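Local coordinates for 3,4-dihydroxybenzoate decarboxylase (PDB 5NY5), which probably catalyses the reversible decarboxylation of 3,4-dihydroxybenzoate to catechol, as a UbiD-family enzyme that uses prenylated FMN and a metal ion, at residues L8-Y22 / L72-L85. Numbering follows the deposited sequence.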
loop_
_atom_site.group_PDB
_atom_site.type_symbol
_atom_site.label_atom_id
_atom_site.label_comp_id
_atom_site.label_asym_id
_atom_site.label_seq_id
_atom_site.Cartn_x
_atom_site.Cartn_y
_atom_site.Cartn_z
ATOM N N LEU A 8 51.749 -17.269 -10.069
ATOM C CA LEU A 8 50.691 -17.821 -10.907
ATOM C C LEU A 8 51.004 -19.251 -11.336
ATOM O O LEU A 8 50.119 -20.114 -11.336
ATOM C CB LEU A 8 50.479 -16.925 -12.124
ATOM C CG LEU A 8 49.503 -17.404 -13.195
ATOM C CD1 LEU A 8 48.116 -17.613 -12.613
ATOM C CD2 LEU A 8 49.466 -16.404 -14.333
ATOM N N ARG A 9 52.259 -19.525 -11.695
ATOM C CA ARG A 9 52.593 -20.833 -12.251
ATOM C C ARG A 9 52.570 -21.930 -11.194
ATOM O O ARG A 9 52.243 -23.079 -11.511
ATOM C CB ARG A 9 53.952 -20.774 -12.942
ATOM C CG ARG A 9 53.983 -19.804 -14.108
ATOM C CD ARG A 9 55.292 -19.874 -14.863
ATOM N NE ARG A 9 55.423 -18.773 -15.811
ATOM C CZ ARG A 9 56.348 -18.711 -16.762
ATOM N NH1 ARG A 9 57.222 -19.697 -16.905
ATOM N NH2 ARG A 9 56.392 -17.667 -17.577
ATOM N N SER A 10 52.905 -21.610 -9.944
ATOM C CA SER A 10 52.754 -22.604 -8.888
ATOM C C SER A 10 51.286 -22.849 -8.562
ATOM O O SER A 10 50.931 -23.930 -8.080
ATOM C CB SER A 10 53.523 -22.177 -7.636
ATOM O OG SER A 10 53.503 -20.771 -7.469
ATOM N N ALA A 11 50.420 -21.870 -8.827
ATOM C CA ALA A 11 48.991 -22.083 -8.628
ATOM C C ALA A 11 48.412 -22.976 -9.715
ATOM O O ALA A 11 47.594 -23.858 -9.433
ATOM C CB ALA A 11 48.259 -20.741 -8.589
ATOM N N ILE A 12 48.822 -22.758 -10.967
ATOM C CA ILE A 12 48.385 -23.624 -12.058
ATOM C C ILE A 12 48.807 -25.062 -11.795
ATOM O O ILE A 12 48.073 -26.010 -12.106
ATOM C CB ILE A 12 48.938 -23.103 -13.397
ATOM C CG1 ILE A 12 48.356 -21.724 -13.712
ATOM C CG2 ILE A 12 48.652 -24.085 -14.521
ATOM C CD1 ILE A 12 48.888 -21.111 -14.987
ATOM N N ALA A 13 49.990 -25.248 -11.203
ATOM C CA ALA A 13 50.466 -26.591 -10.896
ATOM C C ALA A 13 49.550 -27.288 -9.902
ATOM O O ALA A 13 49.323 -28.500 -9.997
ATOM C CB ALA A 13 51.895 -26.529 -10.361
ATOM N N LEU A 14 49.011 -26.539 -8.937
ATOM C CA LEU A 14 48.073 -27.131 -7.989
ATOM C C LEU A 14 46.771 -27.522 -8.675
ATOM O O LEU A 14 46.193 -28.571 -8.368
ATOM C CB LEU A 14 47.802 -26.164 -6.837
ATOM C CG LEU A 14 46.742 -26.613 -5.828
ATOM C CD1 LEU A 14 47.108 -27.956 -5.224
ATOM C CD2 LEU A 14 46.556 -25.576 -4.740
ATOM N N LEU A 15 46.298 -26.697 -9.609
ATOM C CA LEU A 15 45.069 -27.027 -10.321
ATOM C C LEU A 15 45.230 -28.284 -11.162
ATOM O O LEU A 15 44.282 -29.064 -11.303
ATOM C CB LEU A 15 44.636 -25.855 -11.199
ATOM C CG LEU A 15 44.321 -24.540 -10.487
ATOM C CD1 LEU A 15 43.733 -23.543 -11.467
ATOM C CD2 LEU A 15 43.376 -24.771 -9.322
ATOM N N GLN A 16 46.420 -28.502 -11.723
ATOM C CA GLN A 16 46.632 -29.684 -12.547
ATOM C C GLN A 16 46.529 -30.964 -11.731
ATOM O O GLN A 16 46.191 -32.020 -12.278
ATOM C CB GLN A 16 47.983 -29.587 -13.252
ATOM C CG GLN A 16 48.000 -28.554 -14.370
ATOM C CD GLN A 16 49.398 -28.218 -14.842
ATOM O OE1 GLN A 16 50.339 -28.175 -14.051
ATOM N NE2 GLN A 16 49.542 -27.972 -16.140
ATOM N N ARG A 17 46.795 -30.895 -10.429
ATOM C CA ARG A 17 46.615 -32.051 -9.561
ATOM C C ARG A 17 45.153 -32.302 -9.212
ATOM O O ARG A 17 44.854 -33.293 -8.540
ATOM C CB ARG A 17 47.437 -31.888 -8.279
ATOM C CG ARG A 17 48.935 -31.740 -8.525
ATOM C CD ARG A 17 49.766 -32.103 -7.295
ATOM N NE ARG A 17 49.676 -31.111 -6.226
ATOM C CZ ARG A 17 50.435 -30.022 -6.152
ATOM N NH1 ARG A 17 51.339 -29.775 -7.091
ATOM N NH2 ARG A 17 50.289 -29.175 -5.142
ATOM N N HIS A 18 44.243 -31.435 -9.650
ATOM C CA HIS A 18 42.807 -31.609 -9.441
ATOM C C HIS A 18 42.129 -31.481 -10.796
ATOM O O HIS A 18 41.795 -30.372 -11.232
ATOM C CB HIS A 18 42.261 -30.588 -8.447
ATOM C CG HIS A 18 42.843 -30.711 -7.074
ATOM N ND1 HIS A 18 42.216 -31.401 -6.060
ATOM C CD2 HIS A 18 43.992 -30.230 -6.547
ATOM C CE1 HIS A 18 42.955 -31.342 -4.967
ATOM N NE2 HIS A 18 44.039 -30.636 -5.236
ATOM N N PRO A 19 41.913 -32.594 -11.494
ATOM C CA PRO A 19 41.355 -32.516 -12.850
ATOM C C PRO A 19 39.987 -31.846 -12.867
ATOM O O PRO A 19 39.149 -32.072 -11.993
ATOM C CB PRO A 19 41.272 -33.984 -13.283
ATOM C CG PRO A 19 41.316 -34.770 -12.010
ATOM C CD PRO A 19 42.178 -33.981 -11.081
ATOM N N GLY A 20 39.778 -31.004 -13.877
ATOM C CA GLY A 20 38.547 -30.260 -14.044
ATOM C C GLY A 20 38.684 -28.771 -13.828
ATOM O O GLY A 20 37.760 -28.026 -14.177
ATOM N N HIS A 21 39.803 -28.310 -13.273
ATOM C CA HIS A 21 39.986 -26.903 -12.959
ATOM C C HIS A 21 40.937 -26.178 -13.895
ATOM O O HIS A 21 41.057 -24.954 -13.793
ATOM C CB HIS A 21 40.485 -26.744 -11.516
ATOM C CG HIS A 21 39.413 -26.916 -10.487
ATOM N ND1 HIS A 21 38.505 -25.924 -10.188
ATOM C CD2 HIS A 21 39.099 -27.965 -9.691
ATOM C CE1 HIS A 21 37.680 -26.353 -9.251
ATOM N NE2 HIS A 21 38.018 -27.589 -8.932
ATOM N N TYR A 22 41.605 -26.880 -14.805
ATOM C CA TYR A 22 42.556 -26.239 -15.702
ATOM C C TYR A 22 42.690 -27.059 -16.973
ATOM O O TYR A 22 42.837 -28.283 -16.913
ATOM C CB TYR A 22 43.925 -26.077 -15.033
ATOM C CG TYR A 22 44.976 -25.455 -15.925
ATOM C CD1 TYR A 22 45.095 -24.077 -16.033
ATOM C CD2 TYR A 22 45.852 -26.246 -16.656
ATOM C CE1 TYR A 22 46.052 -23.505 -16.847
ATOM C CE2 TYR A 22 46.812 -25.683 -17.469
ATOM C CZ TYR A 22 46.908 -24.313 -17.561
ATOM O OH TYR A 22 47.866 -23.751 -18.372
ATOM N N LEU A 72 45.621 -16.284 -20.440
ATOM C CA LEU A 72 45.017 -17.037 -19.352
ATOM C C LEU A 72 43.744 -16.347 -18.881
ATOM O O LEU A 72 43.756 -15.145 -18.599
ATOM C CB LEU A 72 46.001 -17.161 -18.198
ATOM C CG LEU A 72 45.549 -17.990 -17.012
ATOM C CD1 LEU A 72 45.258 -19.403 -17.473
ATOM C CD2 LEU A 72 46.643 -17.962 -15.973
ATOM N N VAL A 73 42.653 -17.107 -18.785
ATOM C CA VAL A 73 41.370 -16.582 -18.333
ATOM C C VAL A 73 40.706 -17.593 -17.412
ATOM O O VAL A 73 40.925 -18.802 -17.519
ATOM C CB VAL A 73 40.421 -16.246 -19.507
ATOM C CG1 VAL A 73 40.982 -15.126 -20.360
ATOM C CG2 VAL A 73 40.158 -17.481 -20.345
ATOM N N GLY A 74 39.880 -17.081 -16.502
ATOM C CA GLY A 74 39.029 -17.910 -15.675
ATOM C C GLY A 74 39.636 -18.409 -14.387
ATOM O O GLY A 74 39.061 -19.311 -13.765
HETATM N N MSE A 75 40.761 -17.853 -13.956
HETATM C CA MSE A 75 41.470 -18.373 -12.794
HETATM C C MSE A 75 40.619 -18.298 -11.530
HETATM O O MSE A 75 40.600 -19.233 -10.736
HETATM C CB MSE A 75 42.789 -17.618 -12.601
HETATM C CG MSE A 75 43.808 -18.304 -11.693
HETATM SE SE MSE A 75 44.379 -20.093 -12.261
HETATM C CE MSE A 75 44.419 -19.831 -14.157
ATOM N N HIS A 76 39.901 -17.191 -11.355
ATOM C CA HIS A 76 39.025 -17.014 -10.206
ATOM C C HIS A 76 37.558 -17.247 -10.543
ATOM O O HIS A 76 36.690 -16.901 -9.737
ATOM C CB HIS A 76 39.196 -15.612 -9.612
ATOM C CG HIS A 76 40.609 -15.123 -9.602
ATOM N ND1 HIS A 76 41.119 -14.308 -10.589
ATOM C CD2 HIS A 76 41.619 -15.328 -8.725
ATOM C CE1 HIS A 76 42.383 -14.032 -10.320
ATOM N NE2 HIS A 76 42.710 -14.639 -9.195
ATOM N N ALA A 77 37.262 -17.827 -11.705
ATOM C CA ALA A 77 35.883 -17.994 -12.164
ATOM C C ALA A 77 35.192 -19.207 -11.558
ATOM O O ALA A 77 34.453 -19.909 -12.250
ATOM C CB ALA A 77 35.863 -18.070 -13.688
ATOM N N SER A 78 35.411 -19.468 -10.270
ATOM C CA SER A 78 34.780 -20.581 -9.573
ATOM C C SER A 78 35.024 -20.465 -8.074
ATOM O O SER A 78 36.155 -20.230 -7.641
ATOM C CB SER A 78 35.310 -21.921 -10.093
ATOM O OG SER A 78 35.039 -22.966 -9.178
ATOM N N ARG A 79 33.970 -20.621 -7.273
ATOM C CA ARG A 79 34.157 -20.571 -5.828
ATOM C C ARG A 79 34.916 -21.794 -5.336
ATOM O O ARG A 79 35.756 -21.688 -4.437
ATOM C CB ARG A 79 32.806 -20.444 -5.119
ATOM C CG ARG A 79 32.905 -20.478 -3.600
ATOM C CD ARG A 79 31.553 -20.294 -2.936
ATOM N NE ARG A 79 31.276 -18.892 -2.647
ATOM C CZ ARG A 79 31.345 -18.354 -1.436
ATOM N NH1 ARG A 79 31.673 -19.102 -0.395
ATOM N NH2 ARG A 79 31.080 -17.072 -1.266
ATOM N N GLU A 80 34.643 -22.960 -5.922
ATOM C CA GLU A 80 35.400 -24.156 -5.575
ATOM C C GLU A 80 36.871 -23.986 -5.925
ATOM O O GLU A 80 37.754 -24.299 -5.119
ATOM C CB GLU A 80 34.821 -25.381 -6.286
ATOM C CG GLU A 80 33.556 -25.956 -5.653
ATOM C CD GLU A 80 32.312 -25.146 -5.969
ATOM O OE1 GLU A 80 32.287 -24.475 -7.023
ATOM O OE2 GLU A 80 31.359 -25.180 -5.161
ATOM N N ARG A 81 37.151 -23.480 -7.128
ATOM C CA ARG A 81 38.534 -23.298 -7.551
ATOM C C ARG A 81 39.269 -22.331 -6.633
ATOM O O ARG A 81 40.425 -22.572 -6.263
ATOM C CB ARG A 81 38.581 -22.810 -9.000
ATOM C CG ARG A 81 39.951 -22.343 -9.450
ATOM C CD ARG A 81 40.210 -22.658 -10.914
ATOM N NE ARG A 81 39.433 -21.830 -11.828
ATOM C CZ ARG A 81 38.334 -22.231 -12.458
ATOM N NH1 ARG A 81 37.871 -23.459 -12.278
ATOM N NH2 ARG A 81 37.700 -21.405 -13.275
ATOM N N ALA A 82 38.612 -21.237 -6.244
ATOM C CA ALA A 82 39.236 -20.290 -5.329
ATOM C C ALA A 82 39.485 -20.922 -3.967
ATOM O O ALA A 82 40.521 -20.671 -3.341
ATOM C CB ALA A 82 38.368 -19.041 -5.192
ATOM N N ALA A 83 38.547 -21.742 -3.490
ATOM C CA ALA A 83 38.729 -22.391 -2.198
ATOM C C ALA A 83 39.862 -23.408 -2.246
ATOM O O ALA A 83 40.636 -23.532 -1.292
ATOM C CB ALA A 83 37.427 -23.056 -1.759
ATOM N N LEU A 84 39.970 -24.143 -3.352
ATOM C CA LEU A 84 41.074 -25.081 -3.513
ATOM C C LEU A 84 42.405 -24.349 -3.607
ATOM O O LEU A 84 43.413 -24.807 -3.058
ATOM C CB LEU A 84 40.839 -25.943 -4.750
ATOM C CG LEU A 84 41.974 -26.841 -5.236
ATOM C CD1 LEU A 84 42.347 -27.866 -4.180
ATOM C CD2 LEU A 84 41.568 -27.520 -6.529
ATOM N N LEU A 85 42.426 -23.202 -4.287
ATOM C CA LEU A 85 43.640 -22.406 -4.395
ATOM C C LEU A 85 44.070 -21.797 -3.070
ATOM O O LEU A 85 45.176 -21.254 -2.991
ATOM C CB LEU A 85 43.448 -21.296 -5.427
ATOM C CG LEU A 85 43.487 -21.716 -6.895
ATOM C CD1 LEU A 85 42.982 -20.596 -7.787
ATOM C CD2 LEU A 85 44.898 -22.123 -7.290
#
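Arg81 and His21 make the one hydrogen bond between segments 8-22 and 72-85. NH1 of Arg81 donates to ND1 of His21 at 3.3 Å, with an N-H...N angle of 155°; ND1 lies in the guanidinium plane, whereas NH1 is tilted slightly from the imidazole plane. The two side chains run past each other in opposite directions, their flat groups 72° apart. With CG anti to the backbone N and further bends along the chain, Arg81 turns its guanidinium back over the turn before its helix. There NH2 donates to the carbonyl O of Gly74, which also accepts from Ala77 N, while NE bonds to the carbonyl O of Met75 from above its plane. Gly55 O takes a further bond from NH1, so several carbonyls restrict the group's rotation and probably help to accommodate its charge in this buried setting. One turn of helix further on, Leu84 lays CD1 over a face of the His18 ring, 3.6 Å from its centroid, a CH-pi contact.

Leu15 fills the middle: its CD1 touches the selenium atom SE of selenomethionine Met75 at 3.6 Å and the aliphatic part of Arg81, and its CD2 meets Leu85 CD2 at 3.7 Å. At the far end Leu8 and Leu72 reach tip to tip, CD2 to CD2 at 3.6 Å, beside Ile12.

Behind this shell, Ser78 N-caps helix 79-84, OG accepting from Arg81 N, and Pro214 packs on Ala11, Met75 and Leu85. The short axes of helices 8-16 and 79-84 approach to 11.1 Å at their closest, with 113° between their N-to-C directions. Side chains thus bridge two helices and strand 70-73 of a mixed sheet, forming a buried core within the UbiD N-terminal domain, with Met75 about 11 Å, side chain to side chain, from Ile169, which binds prenylated FMN in the holo enzyme; the cofactor is absent here.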